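Local coordinates for protein thiamine diphosphokinase (Bacteroides thetaiotaomicron, PDB 2OMK) that probably transfers pyrophosphate from ATP to thiamine, making thiamine diphosphate as a thiamin pyrophosphokinase, at residues K91-S94 with S95-L98. The protein carries 1 engineered substitution. Sequence-based numbering, arbitrary orientation. Where two conformers were deposited one is given.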
ATOM      1  N   LYS A  91     -26.309  17.690   7.389  1.00 19.69           N
ATOM      2  CA  LYS A  91     -27.415  18.630   7.221  1.00 20.16           C
ATOM      3  C   LYS A  91     -27.154  19.622   6.082  1.00 20.18           C
ATOM      4  O   LYS A  91     -28.034  19.882   5.260  1.00 20.01           O
ATOM      5  CB  LYS A  91     -27.681  19.377   8.531  1.00 20.63           C
ATOM      6  CG  LYS A  91     -28.979  20.167   8.504  1.00 21.37           C
ATOM      7  CD  LYS A  91     -29.194  20.956   9.776  1.00 22.31           C
ATOM      8  CE  LYS A  91     -30.424  21.836   9.628  1.00 23.42           C
ATOM      9  NZ  LYS A  91     -30.575  22.779  10.773  1.00 24.12           N
ATOM     10  N   ARG A  92     -25.938  20.162   6.033  1.00 19.53           N
ATOM     11  CA  ARG A  92     -25.540  21.075   4.960  1.00 20.19           C
ATOM     12  C   ARG A  92     -25.556  20.430   3.571  1.00 18.48           C
ATOM     13  O   ARG A  92     -25.826  21.108   2.577  1.00 18.45           O
ATOM     14  CB  ARG A  92     -24.152  21.663   5.244  1.00 20.42           C
ATOM     15  CG  ARG A  92     -24.140  22.851   6.204  1.00 22.64           C
ATOM     16  CD  ARG A  92     -22.721  23.274   6.579  1.00 23.31           C
ATOM     17  NE  ARG A  92     -21.929  23.691   5.426  1.00 28.29           N
ATOM     18  CZ  ARG A  92     -20.619  23.931   5.452  1.00 28.59           C
ATOM     19  NH1 ARG A  92     -19.930  23.796   6.581  1.00 29.41           N
ATOM     20  NH2 ARG A  92     -19.993  24.298   4.339  1.00 27.88           N
ATOM     21  N   PHE A  93     -25.276  19.129   3.500  1.00 17.47           N
ATOM     22  CA  PHE A  93     -25.065  18.470   2.203  1.00 16.89           C
ATOM     23  C   PHE A  93     -25.933  17.232   1.937  1.00 17.51           C
ATOM     24  O   PHE A  93     -25.596  16.398   1.088  1.00 17.19           O
ATOM     25  CB  PHE A  93     -23.571  18.143   2.017  1.00 16.54           C
ATOM     26  CG  PHE A  93     -22.700  19.357   1.904  1.00 14.80           C
ATOM     27  CD1 PHE A  93     -21.933  19.777   2.980  1.00 15.97           C
ATOM     28  CD2 PHE A  93     -22.656  20.088   0.723  1.00 15.26           C
ATOM     29  CE1 PHE A  93     -21.127  20.913   2.880  1.00 14.93           C
ATOM     30  CE2 PHE A  93     -21.857  21.218   0.610  1.00 16.48           C
ATOM     31  CZ  PHE A  93     -21.086  21.631   1.695  1.00 16.13           C
ATOM     32  N   SER A  94     -27.068  17.128   2.628  1.00 17.41           N
ATOM     33  CA  SER A  94     -27.898  15.925   2.540  1.00 18.14           C
ATOM     34  C   SER A  94     -28.317  15.596   1.113  1.00 18.71           C
ATOM     35  O   SER A  94     -28.411  14.419   0.748  1.00 19.38           O
ATOM     36  CB  SER A  94     -29.138  16.047   3.433  1.00 18.61           C
ATOM     37  OG  SER A  94     -30.007  17.050   2.941  1.00 19.56           O
ATOM     38  N   SER A  95     -28.552  16.631   0.308  1.00 18.58           N
ATOM     39  CA  SER A  95     -29.094  16.456  -1.036  1.00 19.20           C
ATOM     40  C   SER A  95     -28.067  15.979  -2.074  1.00 19.22           C
ATOM     41  O   SER A  95     -28.440  15.620  -3.193  1.00 19.01           O
ATOM     42  CB  SER A  95     -29.795  17.741  -1.510  1.00 19.63           C
ATOM     43  OG  SER A  95     -28.897  18.839  -1.557  1.00 21.37           O
ATOM     44  N   ILE A  96     -26.786  15.974  -1.707  1.00 18.50           N
ATOM     45  CA  ILE A  96     -25.738  15.482  -2.618  1.00 17.74           C
ATOM     46  C   ILE A  96     -25.110  14.162  -2.156  1.00 17.91           C
ATOM     47  O   ILE A  96     -24.107  13.719  -2.720  1.00 17.33           O
ATOM     48  CB  ILE A  96     -24.629  16.537  -2.894  1.00 17.36           C
ATOM     49  CG1 ILE A  96     -23.886  16.915  -1.602  1.00 17.27           C
ATOM     50  CG2 ILE A  96     -25.200  17.752  -3.632  1.00 17.42           C
ATOM     51  CD1 ILE A  96     -22.487  17.500  -1.831  1.00 17.16           C
ATOM     52  N   ILE A  97     -25.697  13.547  -1.132  1.00 18.65           N
ATOM     53  CA  ILE A  97     -25.277  12.221  -0.672  1.00 19.84           C
ATOM     54  C   ILE A  97     -25.980  11.179  -1.531  1.00 20.83           C
ATOM     55  O   ILE A  97     -27.217  11.083  -1.521  1.00 20.58           O
ATOM     56  CB  ILE A  97     -25.600  11.992   0.817  1.00 19.87           C
ATOM     57  CG1 ILE A  97     -24.903  13.046   1.686  1.00 19.37           C
ATOM     58  CG2 ILE A  97     -25.195  10.580   1.250  1.00 19.98           C
ATOM     59  CD1 ILE A  97     -25.422  13.119   3.115  1.00 22.35           C
ATOM     60  N   LEU A  98     -25.195  10.344  -2.206  0.50 20.23           N
ATOM     61  CA  LEU A  98     -25.755   9.283  -3.044  0.50 20.14           C
ATOM     62  C   LEU A  98     -25.305   7.873  -2.635  0.50 20.32           C
ATOM     63  O   LEU A  98     -24.113   7.611  -2.458  0.50 19.40           O
ATOM     64  CB  LEU A  98     -25.428   9.537  -4.522  0.50 19.91           C
ATOM     65  CG  LEU A  98     -25.568  10.954  -5.093  0.50 20.36           C
ATOM     66  CD1 LEU A  98     -25.039  10.997  -6.514  0.50 19.93           C
ATOM     67  CD2 LEU A  98     -27.010  11.461  -5.041  0.50 21.27           C
TER
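The backbone O of F93 accepts a hydrogen bond from the backbone N of I96 at 3.1 Å. The N-H points nearly straight at the oxygen, at 160°, but the donor sits above the carbonyl plane, about 50° out of it. One residue on, a weak bond repeats the i to i+3 spacing: I97 N reaches S94 O at 3.4 Å. Together they form a short 3-10 turn that leads from helix 87-93 into strand 97-98. Two aliphatic carbons also come close to F93 O: I96 CG1 at 3.2 Å and I97 CG1 at 3.5 Å. The F93 and I96 side chains run side by side in the same direction. I96 CD1 meets the ring obliquely, 3.6 Å from F93 CD2. With chi1 at 62°, I96 CG1 is placed against F93 O and alongside F93 CB. I97 CD1 lies against S94 CA at 3.8 Å. F93, I96 and I97 all touch I78 of strand 77-79. Strand 97-98 is the last strand of this beta-alpha-beta unit and an outermost strand of the main sheet within the chain. With an alanine in place of I96, the carbons beside the F93 ring would be gone, which would probably open a gap there and weaken the packing on I78. Backbone bonds set the turn, and both a backbone bond between I96 and I78 and apolar side chains join it to strand 77-79.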